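Local coordinates for Lmo2349 protein (Listeria monocytogenes, PDB 4GVO) that probably binds L-cystine or related amino acids outside the cell and hands them to an ABC transporter for uptake, at residues 24-27 against 31-34; 90-95 against 219-224; 130-135 against 167-172; 173-178 against 184-189. One frame throughout, in Å; residues are numbered along the deposited sequence. Where two conformers were deposited one is given.

Contact 1 (24-27 against 31-34)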
loop_
_atom_site.group_PDB
_atom_site.type_symbol
_atom_site.label_atom_id
_atom_site.label_comp_id
_atom_site.label_asym_id
_atom_site.label_seq_id
_atom_site.Cartn_x
_atom_site.Cartn_y
_atom_site.Cartn_z
ATOM N N PHE A 24 -5.816 8.577 5.618
ATOM C CA PHE A 24 -5.748 8.913 7.011
ATOM C C PHE A 24 -6.693 10.069 7.304
ATOM O O PHE A 24 -7.166 10.718 6.405
ATOM C CB PHE A 24 -4.333 9.250 7.429
ATOM C CG PHE A 24 -3.874 10.617 6.993
ATOM C CD1 PHE A 24 -3.471 10.844 5.677
ATOM C CD2 PHE A 24 -3.858 11.691 7.868
ATOM C CE1 PHE A 24 -3.040 12.077 5.237
ATOM C CE2 PHE A 24 -3.424 12.933 7.439
ATOM C CZ PHE A 24 -3.041 13.131 6.112
ATOM N N LEU A 25 -6.987 10.280 8.588
ATOM C CA LEU A 25 -7.827 11.365 9.027
ATOM C C LEU A 25 -6.943 12.512 9.523
ATOM O O LEU A 25 -6.061 12.309 10.374
ATOM C CB LEU A 25 -8.750 10.872 10.135
ATOM C CG LEU A 25 -9.791 9.813 9.720
ATOM C CD1 LEU A 25 -10.309 9.065 10.973
ATOM C CD2 LEU A 25 -10.887 10.450 8.872
ATOM N N ASP A 26 -7.179 13.708 9.006
ATOM C CA ASP A 26 -6.401 14.888 9.455
ATOM C C ASP A 26 -6.928 15.437 10.794
ATOM O O ASP A 26 -7.801 14.821 11.410
ATOM C CB ASP A 26 -6.359 15.949 8.342
ATOM C CG ASP A 26 -7.685 16.692 8.156
ATOM O OD1 ASP A 26 -8.636 16.542 8.989
ATOM O OD2 ASP A 26 -7.772 17.427 7.132
ATOM N N GLU A 27 -6.444 16.620 11.180
ATOM C CA GLU A 27 -6.779 17.215 12.481
ATOM C C GLU A 27 -8.255 17.592 12.591
ATOM O O GLU A 27 -8.769 17.810 13.706
ATOM C CB GLU A 27 -5.930 18.477 12.761
ATOM C CG GLU A 27 -4.468 18.421 12.309
ATOM C CD GLU A 27 -4.298 18.675 10.815
ATOM O OE1 GLU A 27 -4.472 19.835 10.387
ATOM O OE2 GLU A 27 -4.004 17.713 10.065
ATOM N N LEU A 31 -11.026 12.822 5.965
ATOM C CA LEU A 31 -10.278 11.757 5.314
ATOM C C LEU A 31 -9.458 12.360 4.153
ATOM O O LEU A 31 -9.988 13.086 3.316
ATOM C CB LEU A 31 -11.225 10.671 4.821
ATOM C CG LEU A 31 -10.632 9.438 4.224
ATOM C CD1 LEU A 31 -9.925 8.569 5.268
ATOM C CD2 LEU A 31 -11.677 8.626 3.499
ATOM N N THR A 32 -8.166 12.054 4.133
ATOM C CA THR A 32 -7.303 12.632 3.110
ATOM C C THR A 32 -6.081 11.731 2.888
ATOM O O THR A 32 -6.081 10.598 3.325
ATOM C CB THR A 32 -6.946 14.098 3.485
ATOM O OG1 THR A 32 -6.331 14.747 2.379
ATOM C CG2 THR A 32 -6.044 14.186 4.757
ATOM N N GLY A 33 -5.062 12.227 2.173
ATOM C CA GLY A 33 -3.906 11.478 1.746
ATOM C C GLY A 33 -3.942 11.204 0.254
ATOM O O GLY A 33 -4.963 11.391 -0.394
ATOM N N TYR A 34 -2.814 10.731 -0.277
ATOM C CA TYR A 34 -2.643 10.535 -1.717
ATOM C C TYR A 34 -3.796 9.764 -2.370
ATOM O O TYR A 34 -4.347 10.191 -3.343
ATOM C CB TYR A 34 -1.337 9.756 -1.919
ATOM C CG TYR A 34 -0.887 9.591 -3.351
ATOM C CD1 TYR A 34 -0.683 10.680 -4.198
ATOM C CD2 TYR A 34 -0.651 8.339 -3.864
ATOM C CE1 TYR A 34 -0.269 10.486 -5.485
ATOM C CE2 TYR A 34 -0.188 8.150 -5.173
ATOM C CZ TYR A 34 -0.012 9.221 -5.982
ATOM O OH TYR A 34 0.426 9.106 -7.301
#

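Contact 2 (90-95 against 219-224)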
loop_
_atom_site.group_PDB
_atom_site.type_symbol
_atom_site.label_atom_id
_atom_site.label_comp_id
_atom_site.label_asym_id
_atom_site.label_seq_id
_atom_site.Cartn_x
_atom_site.Cartn_y
_atom_site.Cartn_z
ATOM N N ASN A 90 -7.422 -1.880 -12.715
ATOM C CA ASN A 90 -7.445 -0.952 -13.831
ATOM C C ASN A 90 -6.076 -1.000 -14.541
ATOM O O ASN A 90 -5.121 -1.586 -14.011
ATOM C CB ASN A 90 -7.860 0.441 -13.397
ATOM C CG ASN A 90 -6.809 1.122 -12.567
ATOM O OD1 ASN A 90 -6.451 0.616 -11.509
ATOM N ND2 ASN A 90 -6.304 2.258 -13.040
ATOM N N ASP A 91 -5.985 -0.407 -15.740
ATOM C CA ASP A 91 -4.758 -0.468 -16.564
ATOM C C ASP A 91 -3.699 0.541 -16.205
ATOM O O ASP A 91 -2.511 0.327 -16.514
ATOM C CB ASP A 91 -5.066 -0.275 -18.066
ATOM C CG ASP A 91 -5.660 -1.521 -18.733
ATOM O OD1 ASP A 91 -5.845 -2.570 -18.093
ATOM O OD2 ASP A 91 -5.946 -1.444 -19.946
ATOM N N VAL A 92 -4.092 1.658 -15.594
ATOM C CA VAL A 92 -3.157 2.755 -15.387
ATOM C C VAL A 92 -2.667 2.778 -13.932
ATOM O O VAL A 92 -3.456 2.988 -13.015
ATOM C CB VAL A 92 -3.798 4.090 -15.786
ATOM C CG1 VAL A 92 -2.824 5.240 -15.557
ATOM C CG2 VAL A 92 -4.293 4.044 -17.255
ATOM N N ALA A 93 -1.373 2.595 -13.709
ATOM C CA ALA A 93 -0.812 2.588 -12.357
ATOM C C ALA A 93 -0.742 4.002 -11.814
ATOM O O ALA A 93 -0.630 5.003 -12.580
ATOM C CB ALA A 93 0.607 2.005 -12.411
ATOM N N TYR A 94 -0.801 4.127 -10.493
ATOM C CA TYR A 94 -0.623 5.412 -9.871
ATOM C C TYR A 94 0.459 5.490 -8.785
ATOM O O TYR A 94 0.618 6.523 -8.126
ATOM C CB TYR A 94 -1.950 5.985 -9.401
ATOM C CG TYR A 94 -2.641 5.295 -8.233
ATOM C CD1 TYR A 94 -3.553 4.261 -8.441
ATOM C CD2 TYR A 94 -2.394 5.679 -6.914
ATOM C CE1 TYR A 94 -4.220 3.664 -7.393
ATOM C CE2 TYR A 94 -3.075 5.121 -5.860
ATOM C CZ TYR A 94 -4.011 4.115 -6.095
ATOM O OH TYR A 94 -4.716 3.513 -5.094
ATOM N N ASN A 95 1.250 4.437 -8.646
ATOM C CA ASN A 95 2.459 4.477 -7.812
ATOM C C ASN A 95 3.304 3.233 -8.152
ATOM O O ASN A 95 2.794 2.309 -8.805
ATOM C CB ASN A 95 2.160 4.510 -6.296
ATOM C CG ASN A 95 3.289 5.094 -5.503
ATOM O OD1 ASN A 95 4.263 5.619 -6.087
ATOM N ND2 ASN A 95 3.195 5.013 -4.198
ATOM N N SER A 219 -6.065 11.372 -17.821
ATOM C CA SER A 219 -6.131 12.839 -17.933
ATOM C C SER A 219 -5.424 13.546 -16.778
ATOM O O SER A 219 -4.846 14.613 -16.957
ATOM C CB SER A 219 -7.577 13.326 -18.078
ATOM O OG SER A 219 -8.320 13.206 -16.897
ATOM N N ILE A 220 -5.446 12.949 -15.595
ATOM C CA ILE A 220 -4.717 13.434 -14.433
ATOM C C ILE A 220 -3.206 13.344 -14.630
ATOM O O ILE A 220 -2.461 14.227 -14.207
ATOM C CB ILE A 220 -5.216 12.677 -13.188
ATOM C CG1 ILE A 220 -6.666 13.100 -12.875
ATOM C CG2 ILE A 220 -4.326 12.864 -11.958
ATOM C CD1 ILE A 220 -7.411 12.136 -11.956
ATOM N N ILE A 221 -2.757 12.261 -15.236
ATOM C CA ILE A 221 -1.360 12.176 -15.652
ATOM C C ILE A 221 -1.038 13.266 -16.677
ATOM O O ILE A 221 -0.036 14.002 -16.538
ATOM C CB ILE A 221 -1.057 10.764 -16.190
ATOM C CG1 ILE A 221 -1.004 9.780 -15.013
ATOM C CG2 ILE A 221 0.245 10.788 -17.024
ATOM C CD1 ILE A 221 -1.069 8.322 -15.453
ATOM N N ASP A 222 -1.873 13.374 -17.679
ATOM C CA ASP A 222 -1.536 14.143 -18.887
ATOM C C ASP A 222 -1.449 15.651 -18.615
ATOM O O ASP A 222 -0.665 16.362 -19.265
ATOM C CB ASP A 222 -2.523 13.889 -20.018
ATOM C CG ASP A 222 -2.396 12.494 -20.636
ATOM O OD1 ASP A 222 -1.462 11.767 -20.301
ATOM O OD2 ASP A 222 -3.249 12.102 -21.448
ATOM N N ASP A 223 -2.238 16.132 -17.652
ATOM C CA ASP A 223 -2.204 17.540 -17.296
ATOM C C ASP A 223 -1.256 17.930 -16.149
ATOM O O ASP A 223 -1.225 19.099 -15.753
ATOM C CB ASP A 223 -3.620 18.096 -17.120
ATOM C CG ASP A 223 -4.272 17.713 -15.808
ATOM O OD1 ASP A 223 -3.591 17.120 -14.947
ATOM O OD2 ASP A 223 -5.471 18.041 -15.654
ATOM N N GLY A 224 -0.464 16.964 -15.667
ATOM C CA GLY A 224 0.511 17.212 -14.640
ATOM C C GLY A 224 -0.018 17.113 -13.228
ATOM O O GLY A 224 0.731 17.304 -12.284
#

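Contact 3 (130-135 against 167-172)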
loop_
_atom_site.group_PDB
_atom_site.type_symbol
_atom_site.label_atom_id
_atom_site.label_comp_id
_atom_site.label_asym_id
_atom_site.label_seq_id
_atom_site.Cartn_x
_atom_site.Cartn_y
_atom_site.Cartn_z
ATOM N N ALA A 130 3.428 -9.534 2.957
ATOM C CA ALA A 130 3.314 -10.751 3.735
ATOM C C ALA A 130 3.397 -12.003 2.844
ATOM O O ALA A 130 3.994 -12.993 3.250
ATOM C CB ALA A 130 2.015 -10.731 4.579
ATOM N N LEU A 131 2.755 -11.975 1.685
ATOM C CA LEU A 131 2.786 -13.066 0.739
ATOM C C LEU A 131 4.195 -13.295 0.185
ATOM O O LEU A 131 4.656 -14.433 0.072
ATOM C CB LEU A 131 1.749 -12.846 -0.365
ATOM C CG LEU A 131 1.687 -13.928 -1.439
ATOM C CD1 LEU A 131 1.253 -15.274 -0.808
ATOM C CD2 LEU A 131 0.789 -13.512 -2.587
ATOM N N VAL A 132 4.849 -12.191 -0.180
ATOM C CA VAL A 132 6.217 -12.229 -0.686
ATOM C C VAL A 132 7.094 -12.902 0.373
ATOM O O VAL A 132 7.877 -13.808 0.052
ATOM C CB VAL A 132 6.689 -10.782 -1.000
ATOM C CG1 VAL A 132 8.212 -10.699 -1.168
ATOM C CG2 VAL A 132 5.938 -10.214 -2.207
ATOM N N LEU A 133 6.973 -12.517 1.642
ATOM C CA LEU A 133 7.734 -13.165 2.694
ATOM C C LEU A 133 7.388 -14.647 2.894
ATOM O O LEU A 133 8.255 -15.458 3.114
ATOM C CB LEU A 133 7.536 -12.437 4.032
ATOM C CG LEU A 133 8.124 -11.035 4.158
ATOM C CD1 LEU A 133 7.504 -10.385 5.421
ATOM C CD2 LEU A 133 9.669 -11.108 4.157
ATOM N N LYS A 134 6.099 -14.976 2.815
ATOM C CA LYS A 134 5.663 -16.353 2.975
ATOM C C LYS A 134 6.325 -17.235 1.923
ATOM O O LYS A 134 6.789 -18.342 2.240
ATOM C CB LYS A 134 4.129 -16.433 2.888
ATOM C CG LYS A 134 3.568 -17.830 3.055
ATOM C CD LYS A 134 2.057 -17.898 2.852
ATOM C CE LYS A 134 1.280 -17.450 4.091
ATOM N NZ LYS A 134 1.534 -18.273 5.318
ATOM N N LYS A 135 6.342 -16.768 0.685
ATOM C CA LYS A 135 6.923 -17.573 -0.383
ATOM C C LYS A 135 8.415 -17.762 -0.170
ATOM O O LYS A 135 8.948 -18.843 -0.417
ATOM C CB LYS A 135 6.648 -16.937 -1.716
ATOM C CG LYS A 135 5.195 -17.015 -2.142
ATOM C CD LYS A 135 5.037 -16.244 -3.403
ATOM C CE LYS A 135 3.644 -16.379 -3.970
ATOM N NZ LYS A 135 3.419 -15.490 -5.123
ATOM N N ALA A 167 13.022 -7.795 11.587
ATOM C CA ALA A 167 12.804 -7.139 10.298
ATOM C C ALA A 167 11.340 -7.049 9.997
ATOM O O ALA A 167 10.531 -7.752 10.620
ATOM C CB ALA A 167 13.510 -7.886 9.137
ATOM N N THR A 168 11.028 -6.137 9.076
ATOM C CA THR A 168 9.724 -6.100 8.423
ATOM C C THR A 168 9.989 -6.042 6.905
ATOM O O THR A 168 11.128 -6.234 6.454
ATOM C CB THR A 168 8.884 -4.900 8.929
ATOM O OG1 THR A 168 7.556 -4.986 8.388
ATOM C CG2 THR A 168 9.487 -3.561 8.585
ATOM N N ILE A 169 8.934 -5.765 6.133
ATOM C CA ILE A 169 9.042 -5.550 4.693
ATOM C C ILE A 169 8.281 -4.277 4.371
ATOM O O ILE A 169 7.173 -4.067 4.867
ATOM C CB ILE A 169 8.582 -6.777 3.897
ATOM C CG1 ILE A 169 8.953 -6.633 2.408
ATOM C CG2 ILE A 169 7.109 -7.165 4.122
ATOM C CD1 ILE A 169 8.747 -7.912 1.636
ATOM N N SER A 170 8.927 -3.370 3.641
ATOM C CA SER A 170 8.340 -2.065 3.373
ATOM C C SER A 170 8.893 -1.443 2.107
ATOM O O SER A 170 9.627 -2.117 1.367
ATOM C CB SER A 170 8.477 -1.082 4.570
ATOM O OG SER A 170 7.494 -0.009 4.429
ATOM N N THR A 171 8.496 -0.200 1.808
ATOM C CA THR A 171 8.919 0.481 0.591
ATOM C C THR A 171 9.566 1.805 1.000
ATOM O O THR A 171 9.110 2.426 1.960
ATOM C CB THR A 171 7.754 0.643 -0.395
ATOM O OG1 THR A 171 8.254 0.970 -1.686
ATOM C CG2 THR A 171 6.710 1.638 0.063
ATOM N N PRO A 172 10.585 2.257 0.262
ATOM C CA PRO A 172 11.267 3.490 0.635
ATOM C C PRO A 172 10.389 4.711 0.906
ATOM O O PRO A 172 10.655 5.428 1.889
ATOM C CB PRO A 172 12.224 3.709 -0.482
ATOM C CG PRO A 172 12.634 2.319 -0.824
ATOM C CD PRO A 172 11.354 1.525 -0.757
#

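Contact 4 (173-178 against 184-189)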
loop_
_atom_site.group_PDB
_atom_site.type_symbol
_atom_site.label_atom_id
_atom_site.label_comp_id
_atom_site.label_asym_id
_atom_site.label_seq_id
_atom_site.Cartn_x
_atom_site.Cartn_y
_atom_site.Cartn_z
ATOM N N PHE A 173 9.348 5.012 0.100
ATOM C CA PHE A 173 8.603 6.245 0.357
ATOM C C PHE A 173 7.979 6.213 1.733
ATOM O O PHE A 173 7.854 7.238 2.393
ATOM C CB PHE A 173 7.559 6.589 -0.745
ATOM C CG PHE A 173 6.212 5.948 -0.590
ATOM C CD1 PHE A 173 5.272 6.459 0.293
ATOM C CD2 PHE A 173 5.827 4.871 -1.394
ATOM C CE1 PHE A 173 4.001 5.901 0.384
ATOM C CE2 PHE A 173 4.575 4.276 -1.271
ATOM C CZ PHE A 173 3.658 4.780 -0.387
ATOM N N ALA A 174 7.521 5.040 2.140
ATOM C CA ALA A 174 6.833 4.891 3.396
ATOM C C ALA A 174 7.809 4.961 4.575
ATOM O O ALA A 174 7.526 5.603 5.596
ATOM C CB ALA A 174 5.968 3.621 3.435
ATOM N N VAL A 175 8.950 4.295 4.451
ATOM C CA VAL A 175 10.012 4.304 5.435
ATOM C C VAL A 175 10.515 5.746 5.634
ATOM O O VAL A 175 10.650 6.211 6.766
ATOM C CB VAL A 175 11.154 3.378 5.009
ATOM C CG1 VAL A 175 12.395 3.596 5.910
ATOM C CG2 VAL A 175 10.711 1.908 5.016
ATOM N N ASP A 176 10.735 6.442 4.548
ATOM C CA ASP A 176 11.273 7.765 4.643
ATOM C C ASP A 176 10.318 8.723 5.367
ATOM O O ASP A 176 10.736 9.537 6.216
ATOM C CB ASP A 176 11.654 8.325 3.269
ATOM C CG ASP A 176 12.937 7.659 2.661
ATOM O OD1 ASP A 176 13.541 6.782 3.322
ATOM O OD2 ASP A 176 13.330 8.065 1.509
ATOM N N PHE A 177 9.024 8.631 5.052
ATOM C CA PHE A 177 8.049 9.508 5.689
ATOM C C PHE A 177 7.939 9.210 7.189
ATOM O O PHE A 177 7.986 10.132 8.045
ATOM C CB PHE A 177 6.678 9.471 5.007
ATOM C CG PHE A 177 5.712 10.479 5.579
ATOM C CD1 PHE A 177 5.902 11.821 5.335
ATOM C CD2 PHE A 177 4.674 10.098 6.394
ATOM C CE1 PHE A 177 5.095 12.770 5.885
ATOM C CE2 PHE A 177 3.808 11.041 6.908
ATOM C CZ PHE A 177 4.043 12.386 6.664
ATOM N N GLN A 178 7.897 7.928 7.539
ATOM C CA GLN A 178 7.805 7.557 8.944
ATOM C C GLN A 178 9.042 8.051 9.753
ATOM O O GLN A 178 8.879 8.504 10.892
ATOM C CB GLN A 178 7.628 6.049 9.060
ATOM C CG GLN A 178 7.385 5.596 10.476
ATOM C CD GLN A 178 7.215 4.097 10.560
ATOM O OE1 GLN A 178 6.131 3.538 10.243
ATOM N NE2 GLN A 178 8.280 3.426 11.004
ATOM N N ILE A 184 11.998 5.952 16.319
ATOM C CA ILE A 184 12.403 4.643 15.832
ATOM C C ILE A 184 12.789 4.866 14.368
ATOM O O ILE A 184 11.902 5.081 13.526
ATOM C CB ILE A 184 11.251 3.588 15.942
ATOM C CG1 ILE A 184 10.686 3.543 17.384
ATOM C CG2 ILE A 184 11.722 2.207 15.398
ATOM C CD1 ILE A 184 9.267 2.975 17.469
ATOM N N LYS A 185 14.074 4.824 14.051
ATOM C CA LYS A 185 14.521 4.946 12.630
ATOM C C LYS A 185 14.664 3.582 12.000
ATOM O O LYS A 185 15.330 2.688 12.538
ATOM C CB LYS A 185 15.857 5.684 12.553
ATOM C CG LYS A 185 15.899 7.041 13.229
ATOM C CD LYS A 185 14.892 8.049 12.684
ATOM C CE LYS A 185 15.132 9.389 13.392
ATOM N NZ LYS A 185 14.233 10.455 12.892
ATOM N N GLU A 186 14.062 3.450 10.829
ATOM C CA GLU A 186 14.128 2.236 10.036
ATOM C C GLU A 186 14.921 2.490 8.793
ATOM O O GLU A 186 15.124 3.627 8.358
ATOM C CB GLU A 186 12.733 1.818 9.638
ATOM C CG GLU A 186 11.877 1.409 10.822
ATOM C CD GLU A 186 10.456 1.048 10.439
ATOM O OE1 GLU A 186 10.156 1.002 9.237
ATOM O OE2 GLU A 186 9.592 0.905 11.341
ATOM N N LYS A 187 15.436 1.422 8.213
ATOM C CA LYS A 187 16.136 1.517 6.906
ATOM C C LYS A 187 15.805 0.282 6.069
ATOM O O LYS A 187 15.659 -0.816 6.616
ATOM C CB LYS A 187 17.645 1.722 7.073
ATOM C CG LYS A 187 18.389 0.505 7.544
ATOM C CD LYS A 187 19.868 0.780 7.701
ATOM C CE LYS A 187 20.559 -0.437 8.288
ATOM N NZ LYS A 187 21.950 -0.079 8.660
ATOM N N VAL A 188 15.745 0.464 4.748
ATOM C CA VAL A 188 15.682 -0.685 3.836
ATOM C C VAL A 188 17.074 -1.283 3.684
ATOM O O VAL A 188 18.104 -0.570 3.745
ATOM C CB VAL A 188 15.083 -0.294 2.442
ATOM C CG1 VAL A 188 13.632 0.152 2.605
ATOM C CG2 VAL A 188 15.916 0.759 1.716
ATOM N N VAL A 189 17.117 -2.599 3.516
ATOM C CA VAL A 189 18.363 -3.331 3.312
ATOM C C VAL A 189 18.142 -4.339 2.205
ATOM O O VAL A 189 17.028 -4.784 1.958
ATOM C CB VAL A 189 18.891 -4.022 4.582
ATOM C CG1 VAL A 189 19.294 -2.989 5.631
ATOM C CG2 VAL A 189 17.908 -5.022 5.144
HETATM O O HOH W 1 10.445 5.067 11.282
HETATM O O HOH W 2 6.543 0.701 10.537
#

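Contact 1 (24-27 against 31-34)
Phe24 and Thr32 hold each other by a pair of backbone hydrogen bonds. Thr32 N gives its hydrogen to Phe24 O at 2.8 Å. The return bond, from Phe24 N to Thr32 O, is 3.1 Å long. The two residues thus form an antiparallel hydrogen-bonded pair. Leu25 and Leu31 follow as the non-hydrogen-bonded pair, and Leu31 CA also sends a C-H toward Phe24 O at 3.5 Å. This is a beta hairpin of strands 23-25 and 31-32, within a small antiparallel sheet that strand 18-19 completes. Asp26 OD1 accepts from the backbone N of Asn28 and of Lys30, both in the connecting loop. The side chains of Phe24 and Thr32 lie side by side on one face of the sheet. CG of Phe24 lies between the backbone N and the carbonyl carbon (chi1 76°), which brings the ring over Thr32. Thr32 CG2 sits over one ring face in a CH-pi contact, 3.9 Å from the centroid. Thr32 OG1 is hydrogen-bonded to Glu37 OE2. Further along, Phe24 CE1 packs on Gly33 CA at 3.6 Å. Leu25 and Leu31 occupy the other face, where Leu25 CD2 lies 4.1 Å from Leu31 CB. Beyond them, Leu31 also packs on Phe53 and Thr55 of strand 49-55.

Contact 2 (90-95 against 219-224)
The loop between strands 88-89 and 95-104 meets the last turn of helix 207-222 through Val92 and Ile221. Val92 CG1 touches Ile221 CD1 at 3.5 Å, a close methyl-to-methyl contact. The two side chains overlap with their ends reversed. Ile221 has CG1 anti to its carbonyl carbon (chi1 -73°) and an extended chi2 of 165°, which carries CD1 out toward the loop. Ala93 adds little, since its CB points away and its carbonyl O is 4.4 Å from Ile221 CD1. The contact is small, and carried by the two apolar side chains. It belongs to the periplasmic-binding-protein fold, where this loop lies against helix 207-222 and strand 191-202; Ala93 packs on Lys197 and Tyr199 of that strand. The polar anchoring of the loop comes from about two turns earlier in the same helix. There Asp214 accepts from Asn90 ND2 and from the backbone N of Asp91 and Val92. Within the loop, Asn90 ND2 also makes a weak bond to Val92 O at 2.9 Å, with an angle of 129° at the hydrogen. Val92 packs on Leu217 and Gln218 as well. On the other segment, the helix ends at Asp222, and the Asp223 carboxylate forms a salt bridge with Arg45.

Contact 3 (130-135 against 167-172)
This is an apolar helix-on-strand contact, in which Ile169 of strand 168-170 meets Val132 and Leu133 of helix 128-139. Ile169 reaches the helix with two different branches. Its CG2 methyl presses on Leu133 CD1 at 3.5 Å, a snug fit. Its CD1 methyl lies 4.0 Å from Val132 CG1 and 4.1 Å from Leu133 CG. The split follows from the torsions. CG1 of Ile169 is anti to the backbone N (chi1 -169°), and chi2 is also extended, so CD1 runs well out from the strand while CG2 stays closer to it. Leu133 and Ile169 lie alongside with their ends reversed, and Val132 comes in across Ile169. Strand 168-170 pairs antiparallel with strand 95-104 in the large mixed sheet. Helix 128-139 starts just after strand 120-123, in a beta-alpha unit of the binding-protein fold. Leu133 rests on Val121 and Thr123 of that strand, and Ile169 also packs on Thr123. On the Val132 side, both Val132 and Ile169 touch Leu193 of strand 191-202. The start of this helix lies by the ligand site, since Ser127 and Asn128 are among the residues lining the pocket.

Contact 4 (173-178 against 184-189)
Val175 lays its CG1 methyl against the backbone of Glu186, 3.7 Å from Glu186 O and 4.1 Å from Glu186 CB. Its CG2 methyl takes a second partner, Val188 CG1, at 4.2 Å. With CG1 anti to the backbone N, the two methyls spread along the strand and touch two residues that are next but one in sequence. One turn on, Gln178 reaches across to the carboxylate of Glu186. Its chain is extended as far as CD and carries the amide out to the strand. Gln178 NE2 donates to Glu186 OE2 at 2.9 Å. The bond is weak, bent to 136° at the hydrogen, and the amide and carboxylate planes stand 81° apart. The contact packs helix 172-180 on strand 186-189. The axes of helix segment 173-178 and strand segment 186-189 run nearly antiparallel, 158° apart and 8.3 Å at closest approach. This is the return from the helix into the mixed sheet of the binding-protein fold, where strand 186-189 pairs antiparallel with strand 95-104. Two waters widen the polar link. One accepts from Gln178 NE2 and donates to Ile184 O, both at 2.7 Å. The other donates to Gln178 OE1 and to Glu186 OE2, so both ends of the amide are tied to the strand segment. Asn179 ND2, next along the helix, donates to Glu186 O. The Glu186 side chain also packs on Ala157 and Leu160 of helix 156-162, and Val188 also packs on Gln100 and Thr102.

In the fold
All four contacts are partly buried. Contact 3 lies deepest, its centre about 12 Å from the centre of the chain, and contact 2, at about 17 Å, lies farthest out. Contact 1 alone is strand on strand, held by backbone hydrogen bonds. Contacts 2 and 3 are purely apolar, and contact 4 mixes valine packing with a weak amide-carboxylate bond and bridging waters. Contacts 3 and 4 lie next to each other: strand 168-170 runs straight into helix 172-180, both reach the mixed sheet, and Ser170 packs on Val175. Contact 1 touches contact 2 through Tyr34 OH and Tyr94 O, a probable hydrogen bond. Contact 2 in turn meets contact 4 where Asn95 packs on Phe173.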